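Side-chain contacts in insecticidal protein (Brevibacillus laterosporus, PDB 7ML9), which is an insecticidal toxin active against the western corn rootworm and probably kills by forming beta-barrel pores in membranes: residues A[60-63]-A[67-70]; A[128-133]-A[202-207]; A[158-163]-A[277-282]. All coordinates share one frame; numbering follows the deposited sequence.

Interaction 1: residues A[60-63]-A[67-70]; sequences FSYS and GIVF
Phe60 and Phe70 meet as a non-hydrogen-bonded antiparallel pair on the solvent side of this hairpin, where one point is close: Phe60 CB stands over one face of the Phe70 ring in a CH-pi contact, 3.7 Å from its centroid. The two side chains run alongside each other in the same direction, but their ring planes are turned 52° apart and the rings neither stack nor meet edge to face. In Phe60, chi1 of 66° sets CG between the backbone N and carbonyl carbon and leads the ring away from the other strand, which leaves CB as the atom that meets the Phe70 ring. Two pairs along, at the next non-hydrogen-bonded pair, the Ile68 chain runs roughly perpendicular to that of Tyr62 and brings its CD1 to 3.6 Å from Tyr62 CB, near the plane of the phenol ring at its edge. This exposed face is the looser one.

The backbone ladder and the opposite, buried side are the close part. Ser61 and Val69 exchange two bonds, with Val69 N 2.8 Å from Ser61 O; Ser63 and Gly67 exchange two more. Gly67 has a positive phi, a backbone shape open to a residue without a side chain.

Small Ser61 and Ser63 suit the buried face, which packs with Val69 against Thr50 and Phe52. There Ser61 OG bonds Asn51 OD1 and Ser63 OG bonds Trp48 O, tying this two-stranded hairpin, 59-63 with 69-71, to the end of helix 28-48.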
loop_
_atom_site.group_PDB
_atom_site.type_symbol
_atom_site.label_atom_id
_atom_site.label_comp_id
_atom_site.label_asym_id
_atom_site.label_seq_id
_atom_site.Cartn_x
_atom_site.Cartn_y
_atom_site.Cartn_z
ATOM N N PHE A 60 28.490 21.418 27.641
ATOM C CA PHE A 60 29.039 21.140 28.956
ATOM C C PHE A 60 27.923 20.660 29.865
ATOM O O PHE A 60 26.741 20.882 29.606
ATOM C CB PHE A 60 29.748 22.369 29.577
ATOM C CG PHE A 60 28.825 23.520 29.902
ATOM C CD1 PHE A 60 28.124 23.560 31.103
ATOM C CD2 PHE A 60 28.676 24.572 29.015
ATOM C CE1 PHE A 60 27.284 24.618 31.401
ATOM C CE2 PHE A 60 27.836 25.630 29.305
ATOM C CZ PHE A 60 27.140 25.654 30.498
ATOM N N SER A 61 28.315 19.994 30.939
ATOM C CA SER A 61 27.320 19.460 31.849
ATOM C C SER A 61 27.993 19.213 33.187
ATOM O O SER A 61 29.181 18.880 33.249
ATOM C CB SER A 61 26.703 18.175 31.285
ATOM O OG SER A 61 26.288 17.307 32.320
ATOM N N TYR A 62 27.231 19.379 34.258
ATOM C CA TYR A 62 27.780 19.239 35.598
ATOM C C TYR A 62 27.593 17.801 36.063
ATOM O O TYR A 62 26.466 17.302 36.122
ATOM C CB TYR A 62 27.123 20.210 36.576
ATOM C CG TYR A 62 27.537 19.942 37.999
ATOM C CD1 TYR A 62 28.860 20.136 38.398
ATOM C CD2 TYR A 62 26.624 19.473 38.943
ATOM C CE1 TYR A 62 29.259 19.879 39.703
ATOM C CE2 TYR A 62 27.014 19.214 40.254
ATOM C CZ TYR A 62 28.334 19.420 40.625
ATOM O OH TYR A 62 28.728 19.167 41.920
ATOM N N SER A 63 28.696 17.134 36.387
ATOM C CA SER A 63 28.620 15.782 36.905
ATOM C C SER A 63 28.729 15.818 38.421
ATOM O O SER A 63 29.719 16.357 38.945
ATOM C CB SER A 63 29.726 14.919 36.328
ATOM O OG SER A 63 30.090 13.898 37.239
ATOM N N GLY A 67 32.351 17.032 38.362
ATOM C CA GLY A 67 32.392 18.453 38.083
ATOM C C GLY A 67 31.904 18.763 36.681
ATOM O O GLY A 67 31.242 17.951 36.026
ATOM N N ILE A 68 32.236 19.969 36.214
ATOM C CA ILE A 68 31.846 20.377 34.871
ATOM C C ILE A 68 32.642 19.574 33.856
ATOM O O ILE A 68 33.875 19.482 33.933
ATOM C CB ILE A 68 32.043 21.887 34.671
ATOM C CG1 ILE A 68 31.271 22.676 35.734
ATOM C CG2 ILE A 68 31.589 22.297 33.273
ATOM C CD1 ILE A 68 29.755 22.557 35.637
ATOM N N VAL A 69 31.935 18.964 32.913
ATOM C CA VAL A 69 32.533 18.108 31.900
ATOM C C VAL A 69 32.125 18.654 30.542
ATOM O O VAL A 69 31.028 19.197 30.379
ATOM C CB VAL A 69 32.088 16.635 32.060
ATOM C CG1 VAL A 69 32.833 15.747 31.097
ATOM C CG2 VAL A 69 32.309 16.167 33.475
ATOM N N PHE A 70 33.017 18.518 29.568
ATOM C CA PHE A 70 32.768 19.025 28.230
ATOM C C PHE A 70 32.682 17.882 27.228
ATOM O O PHE A 70 33.387 16.872 27.349
ATOM C CB PHE A 70 33.853 20.019 27.810
ATOM C CG PHE A 70 33.584 21.422 28.269
ATOM C CD1 PHE A 70 32.862 22.299 27.474
ATOM C CD2 PHE A 70 34.030 21.859 29.506
ATOM C CE1 PHE A 70 32.602 23.591 27.893
ATOM C CE2 PHE A 70 33.770 23.151 29.934
ATOM C CZ PHE A 70 33.053 24.017 29.127
#

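Interaction 2: residues A[128-133]-A[202-207]; sequences PEFNYT and YRVLAY. With EDO (1,2-ethanediol), chain I.
Phe130 and Ala206 lie on strands that face each other without pairing, their CA atoms 6.8 Å apart, and the contact between 128-133 and 202-207 is made by side chains rather than by backbone bonds. Phe130 reaches across and lays one face of its ring over the methyl of Ala206. This is a close CH-pi contact, with Ala206 CB 3.5 Å from the centroid of the Phe130 ring. The methyl is displaced from the ring centre toward CG. It is small enough to let the ring plane come close to the strand.

Farther out on the ring, Phe130 CE1 touches Val204 CG1 at 4.0 Å. The CG1 branch of Val204 stands anti to the backbone N (chi1 -175°), which brings it to the outer end of the phenylalanine. Ala206 and Val204, two residues apart, project from the same side of their strand, so one ring spans both. Ser189 OG, from the neighbouring strand 178-189, accepts a hydrogen bond from Phe130 N.

Arg203 is salt-bridged to Glu288. An ethanediol, probably from the crystallisation liquor, lies at the edge of its guanidinium, but the approach of O2 to NH1 is so short that its details are doubtful.

Leu285 and Ile287 of strand 266-289 and Leu114 of strand 86-115 extend the apolar surroundings of Ala206 and Val204. Alternate residues turned inward, with an aromatic ring bridging unpaired strands, are consistent with the interior of a beta-sandwich, here in the elongated, strand-rich architecture of the aerolysin/epsilon-toxin-like pore-forming proteins.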
loop_
_atom_site.group_PDB
_atom_site.type_symbol
_atom_site.label_atom_id
_atom_site.label_comp_id
_atom_site.label_asym_id
_atom_site.label_seq_id
_atom_site.Cartn_x
_atom_site.Cartn_y
_atom_site.Cartn_z
ATOM N N PRO A 128 -28.649 -13.277 -25.699
ATOM C CA PRO A 128 -27.413 -12.727 -26.258
ATOM C C PRO A 128 -26.378 -12.573 -25.151
ATOM O O PRO A 128 -26.668 -12.720 -23.961
ATOM C CB PRO A 128 -27.839 -11.367 -26.823
ATOM C CG PRO A 128 -29.347 -11.403 -26.862
ATOM C CD PRO A 128 -29.767 -12.321 -25.764
ATOM N N GLU A 129 -25.144 -12.300 -25.562
ATOM C CA GLU A 129 -24.146 -11.812 -24.622
ATOM C C GLU A 129 -24.382 -10.337 -24.350
ATOM O O GLU A 129 -24.714 -9.570 -25.256
ATOM C CB GLU A 129 -22.741 -12.025 -25.177
ATOM C CG GLU A 129 -22.378 -13.479 -25.248
ATOM C CD GLU A 129 -21.043 -13.705 -25.906
ATOM O OE1 GLU A 129 -20.527 -12.760 -26.545
ATOM O OE2 GLU A 129 -20.517 -14.833 -25.795
ATOM N N PHE A 130 -24.245 -9.942 -23.095
ATOM C CA PHE A 130 -24.265 -8.531 -22.769
ATOM C C PHE A 130 -22.828 -8.085 -22.517
ATOM O O PHE A 130 -21.920 -8.911 -22.384
ATOM C CB PHE A 130 -25.170 -8.254 -21.573
ATOM C CG PHE A 130 -26.635 -8.574 -21.831
ATOM C CD1 PHE A 130 -27.137 -9.837 -21.571
ATOM C CD2 PHE A 130 -27.495 -7.596 -22.318
ATOM C CE1 PHE A 130 -28.474 -10.134 -21.797
ATOM C CE2 PHE A 130 -28.849 -7.879 -22.556
ATOM C CZ PHE A 130 -29.329 -9.151 -22.294
ATOM N N ASN A 131 -22.623 -6.770 -22.498
ATOM C CA ASN A 131 -21.276 -6.223 -22.388
ATOM C C ASN A 131 -21.323 -4.888 -21.665
ATOM O O ASN A 131 -22.380 -4.263 -21.526
ATOM C CB ASN A 131 -20.620 -6.046 -23.763
ATOM C CG ASN A 131 -21.139 -4.820 -24.506
ATOM O OD1 ASN A 131 -20.714 -3.682 -24.252
ATOM N ND2 ASN A 131 -22.058 -5.052 -25.444
ATOM N N TYR A 132 -20.153 -4.442 -21.210
ATOM C CA TYR A 132 -20.044 -3.131 -20.591
ATOM C C TYR A 132 -18.599 -2.694 -20.755
ATOM O O TYR A 132 -17.690 -3.514 -20.636
ATOM C CB TYR A 132 -20.449 -3.142 -19.106
ATOM C CG TYR A 132 -20.908 -1.800 -18.601
ATOM C CD1 TYR A 132 -20.000 -0.877 -18.089
ATOM C CD2 TYR A 132 -22.252 -1.439 -18.645
ATOM C CE1 TYR A 132 -20.422 0.368 -17.645
ATOM C CE2 TYR A 132 -22.674 -0.201 -18.199
ATOM C CZ TYR A 132 -21.753 0.692 -17.694
ATOM O OH TYR A 132 -22.173 1.916 -17.261
ATOM N N THR A 133 -18.398 -1.422 -21.072
ATOM C CA THR A 133 -17.055 -0.865 -21.204
ATOM C C THR A 133 -16.760 -0.107 -19.921
ATOM O O THR A 133 -17.400 0.903 -19.619
ATOM C CB THR A 133 -16.941 0.029 -22.433
ATOM O OG1 THR A 133 -17.123 -0.787 -23.600
ATOM C CG2 THR A 133 -15.544 0.689 -22.483
ATOM N N TYR A 202 -40.703 -12.848 -23.005
ATOM C CA TYR A 202 -39.877 -12.459 -21.874
ATOM C C TYR A 202 -38.895 -11.362 -22.283
ATOM O O TYR A 202 -38.516 -11.236 -23.450
ATOM C CB TYR A 202 -39.106 -13.658 -21.321
ATOM C CG TYR A 202 -39.914 -14.595 -20.458
ATOM C CD1 TYR A 202 -41.269 -14.370 -20.217
ATOM C CD2 TYR A 202 -39.311 -15.704 -19.861
ATOM C CE1 TYR A 202 -42.004 -15.229 -19.422
ATOM C CE2 TYR A 202 -40.037 -16.568 -19.066
ATOM C CZ TYR A 202 -41.383 -16.323 -18.851
ATOM O OH TYR A 202 -42.101 -17.173 -18.052
ATOM N N ARG A 203 -38.527 -10.541 -21.313
ATOM C CA ARG A 203 -37.526 -9.502 -21.490
ATOM C C ARG A 203 -36.385 -9.812 -20.537
ATOM O O ARG A 203 -36.629 -10.097 -19.362
ATOM C CB ARG A 203 -38.120 -8.128 -21.193
ATOM C CG ARG A 203 -37.204 -6.978 -21.472
ATOM C CD ARG A 203 -38.006 -5.696 -21.520
ATOM N NE ARG A 203 -38.226 -5.151 -20.187
ATOM C CZ ARG A 203 -39.179 -4.279 -19.883
ATOM N NH1 ARG A 203 -40.017 -3.858 -20.823
ATOM N NH2 ARG A 203 -39.301 -3.833 -18.636
ATOM N N VAL A 204 -35.155 -9.802 -21.047
ATOM C CA VAL A 204 -33.960 -9.980 -20.225
ATOM C C VAL A 204 -33.278 -8.627 -20.094
ATOM O O VAL A 204 -32.882 -8.036 -21.104
ATOM C CB VAL A 204 -32.993 -11.007 -20.828
ATOM C CG1 VAL A 204 -31.815 -11.239 -19.869
ATOM C CG2 VAL A 204 -33.716 -12.298 -21.120
ATOM N N LEU A 205 -33.150 -8.133 -18.860
ATOM C CA LEU A 205 -32.388 -6.926 -18.550
ATOM C C LEU A 205 -31.083 -7.319 -17.870
ATOM O O LEU A 205 -31.074 -8.183 -16.987
ATOM C CB LEU A 205 -33.159 -5.986 -17.626
ATOM C CG LEU A 205 -34.589 -5.535 -17.912
ATOM C CD1 LEU A 205 -35.005 -4.484 -16.895
ATOM C CD2 LEU A 205 -34.690 -4.948 -19.266
ATOM N N ALA A 206 -29.982 -6.672 -18.265
ATOM C CA ALA A 206 -28.657 -7.001 -17.745
ATOM C C ALA A 206 -28.093 -5.817 -16.973
ATOM O O ALA A 206 -28.237 -4.657 -17.391
ATOM C CB ALA A 206 -27.682 -7.396 -18.865
ATOM N N TYR A 207 -27.459 -6.118 -15.838
ATOM C CA TYR A 207 -26.819 -5.119 -14.997
ATOM C C TYR A 207 -25.425 -5.594 -14.628
ATOM O O TYR A 207 -25.225 -6.772 -14.317
ATOM C CB TYR A 207 -27.619 -4.856 -13.721
ATOM C CG TYR A 207 -29.000 -4.320 -13.967
ATOM C CD1 TYR A 207 -30.050 -5.178 -14.274
ATOM C CD2 TYR A 207 -29.259 -2.964 -13.889
ATOM C CE1 TYR A 207 -31.325 -4.690 -14.499
ATOM C CE2 TYR A 207 -30.535 -2.467 -14.106
ATOM C CZ TYR A 207 -31.562 -3.342 -14.413
ATOM O OH TYR A 207 -32.831 -2.866 -14.643
HETATM C C1 EDO I . -38.461 -4.601 -24.776
HETATM O O1 EDO I . -37.052 -4.612 -25.032
HETATM C C2 EDO I . -38.890 -3.243 -24.247
HETATM O O2 EDO I . -39.657 -3.452 -23.058
#

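Interaction 3: residues A[158-163]-A[277-282]; sequences FPIAQG and SNYGTD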
loop_
_atom_site.group_PDB
_atom_site.type_symbol
_atom_site.label_atom_id
_atom_site.label_comp_id
_atom_site.label_asym_id
_atom_site.label_seq_id
_atom_site.Cartn_x
_atom_site.Cartn_y
_atom_site.Cartn_z
ATOM N N PHE A 158 -2.347 -7.274 -3.736
ATOM C CA PHE A 158 -3.457 -7.488 -2.830
ATOM C C PHE A 158 -4.547 -8.250 -3.565
ATOM O O PHE A 158 -4.690 -8.109 -4.785
ATOM C CB PHE A 158 -4.014 -6.160 -2.294
ATOM C CG PHE A 158 -4.308 -5.136 -3.362
ATOM C CD1 PHE A 158 -3.286 -4.387 -3.931
ATOM C CD2 PHE A 158 -5.609 -4.908 -3.782
ATOM C CE1 PHE A 158 -3.555 -3.435 -4.901
ATOM C CE2 PHE A 158 -5.888 -3.955 -4.758
ATOM C CZ PHE A 158 -4.861 -3.218 -5.319
ATOM N N PRO A 159 -5.315 -9.076 -2.859
ATOM C CA PRO A 159 -6.450 -9.745 -3.498
ATOM C C PRO A 159 -7.639 -8.806 -3.603
ATOM O O PRO A 159 -7.839 -7.914 -2.776
ATOM C CB PRO A 159 -6.753 -10.920 -2.557
ATOM C CG PRO A 159 -5.721 -10.839 -1.428
ATOM C CD PRO A 159 -5.214 -9.434 -1.437
ATOM N N ILE A 160 -8.427 -9.008 -4.654
ATOM C CA ILE A 160 -9.625 -8.218 -4.897
ATOM C C ILE A 160 -10.787 -9.170 -5.146
ATOM O O ILE A 160 -10.601 -10.365 -5.381
ATOM C CB ILE A 160 -9.461 -7.258 -6.087
ATOM C CG1 ILE A 160 -9.183 -8.060 -7.358
ATOM C CG2 ILE A 160 -8.354 -6.239 -5.815
ATOM C CD1 ILE A 160 -9.384 -7.261 -8.615
ATOM N N ALA A 161 -11.998 -8.612 -5.096
ATOM C CA ALA A 161 -13.227 -9.337 -5.415
ATOM C C ALA A 161 -13.319 -10.620 -4.595
ATOM O O ALA A 161 -13.364 -11.732 -5.123
ATOM C CB ALA A 161 -13.316 -9.634 -6.914
ATOM N N GLN A 162 -13.311 -10.437 -3.276
ATOM C CA GLN A 162 -13.395 -11.541 -2.324
ATOM C C GLN A 162 -12.396 -12.646 -2.670
ATOM O O GLN A 162 -12.743 -13.822 -2.787
ATOM C CB GLN A 162 -14.824 -12.084 -2.253
ATOM C CG GLN A 162 -15.878 -11.035 -1.893
ATOM C CD GLN A 162 -15.717 -10.487 -0.480
ATOM O OE1 GLN A 162 -15.729 -9.272 -0.263
ATOM N NE2 GLN A 162 -15.562 -11.388 0.490
ATOM N N GLY A 163 -11.140 -12.247 -2.867
ATOM C CA GLY A 163 -10.045 -13.182 -3.041
ATOM C C GLY A 163 -9.970 -13.898 -4.371
ATOM O O GLY A 163 -9.199 -14.854 -4.492
ATOM N N SER A 277 -9.163 0.616 -5.201
ATOM C CA SER A 277 -9.310 -0.006 -6.510
ATOM C C SER A 277 -10.791 -0.260 -6.764
ATOM O O SER A 277 -11.558 -0.484 -5.825
ATOM C CB SER A 277 -8.510 -1.303 -6.578
ATOM O OG SER A 277 -8.366 -1.766 -7.898
ATOM N N ASN A 278 -11.194 -0.197 -8.037
ATOM C CA ASN A 278 -12.579 -0.489 -8.400
ATOM C C ASN A 278 -12.622 -1.348 -9.660
ATOM O O ASN A 278 -11.702 -1.338 -10.488
ATOM C CB ASN A 278 -13.393 0.778 -8.604
ATOM C CG ASN A 278 -12.968 1.533 -9.844
ATOM O OD1 ASN A 278 -12.017 2.316 -9.796
ATOM N ND2 ASN A 278 -13.655 1.297 -10.965
ATOM N N TYR A 279 -13.708 -2.104 -9.794
ATOM C CA TYR A 279 -13.753 -3.176 -10.777
ATOM C C TYR A 279 -15.192 -3.667 -10.879
ATOM O O TYR A 279 -15.999 -3.470 -9.964
ATOM C CB TYR A 279 -12.811 -4.327 -10.392
ATOM C CG TYR A 279 -12.825 -4.611 -8.899
ATOM C CD1 TYR A 279 -13.863 -5.343 -8.319
ATOM C CD2 TYR A 279 -11.819 -4.130 -8.064
ATOM C CE1 TYR A 279 -13.897 -5.592 -6.949
ATOM C CE2 TYR A 279 -11.848 -4.368 -6.694
ATOM C CZ TYR A 279 -12.885 -5.101 -6.141
ATOM O OH TYR A 279 -12.909 -5.346 -4.782
ATOM N N GLY A 280 -15.512 -4.291 -12.012
ATOM C CA GLY A 280 -16.739 -5.056 -12.093
ATOM C C GLY A 280 -16.584 -6.395 -11.397
ATOM O O GLY A 280 -15.495 -6.969 -11.330
ATOM N N THR A 281 -17.694 -6.895 -10.858
ATOM C CA THR A 281 -17.706 -8.177 -10.160
ATOM C C THR A 281 -18.415 -9.279 -10.938
ATOM O O THR A 281 -17.830 -10.347 -11.171
ATOM C CB THR A 281 -18.337 -8.001 -8.767
ATOM O OG1 THR A 281 -19.588 -7.311 -8.863
ATOM C CG2 THR A 281 -17.401 -7.161 -7.881
ATOM N N ASP A 282 -19.657 -9.049 -11.367
ATOM C CA ASP A 282 -20.370 -10.027 -12.180
ATOM C C ASP A 282 -21.568 -9.328 -12.814
ATOM O O ASP A 282 -21.797 -8.136 -12.601
ATOM C CB ASP A 282 -20.781 -11.258 -11.350
ATOM C CG ASP A 282 -21.844 -10.954 -10.280
ATOM O OD1 ASP A 282 -22.375 -9.822 -10.174
ATOM O OD2 ASP A 282 -22.162 -11.894 -9.520
#
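Ile160 and Tyr279 form the centre of this contact, lying alongside with their ends pointing opposite ways. Ile160 CD1 lies over one face of the Tyr279 ring, offset toward its rim and 4.0 Å from CD2 of that ring, while Ile160 CB approaches Tyr279 CE2 at 3.8 Å. A chi1 of 40° places CG of Tyr279 between its backbone N and carbonyl carbon and sends the ring out toward Ile160. A branched aliphatic chain is well suited to this, since it presents several carbons to the flat ring at once. Ala161 continues the contact toward the phenol end: its CB is 4.1 Å from Tyr279 CE1, and its backbone N gives a weak hydrogen bond to Tyr279 OH at 3.4 Å. That bond, though long, is fairly straight, with an angle of 159° at the hydrogen. A tyrosine can thus pack its ring as an apolar residue would and still offer an oxygen to the peptide N-H where strand 153-160 ends.

A lighter touch lies two residues along each strand. Ser277 CB meets the edge of the Phe158 ring, 4.1 Å from CE2, whereas Ser277 OG is hydrogen-bonded to Thr138 OG1 and Ser137 O, outside the two segments.

In the next shell, Ile213 of strand 201-229 packs against Phe158, Ile160, Ser277 and Tyr279 alike. A short two-stranded hairpin laid against a long sheet is consistent with the tucked-in, probably membrane-inserting hairpin of aerolysin/ETX-MTX2 toxins. Strand 266-289 is bonded through its backbone to 201-229 and to 130-147, and the hairpin 153-160/165-172 lies against this sheet, with Leu95 of strand 86-115 beside Phe158 and Pro159.

The three contacts are strung along a very elongated molecule. Interaction 1 stands alone near one end, its centre about 84 Å from that of interaction 2 and about 64 Å from that of interaction 3, with interactions 1 and 2 on opposite sides of the chain's centre. Interactions 2 and 3 are neighbours: their centres lie about 21 Å apart and their nearest atoms about 4 Å, though they do not touch. Both rest on one large sheet, in which strand 266-289 pairs with both 130-147 and 201-229, and their segments alternate along the chain. The side chain of Phe158 in interaction 3 is about 13 Å from a bound samarium ion.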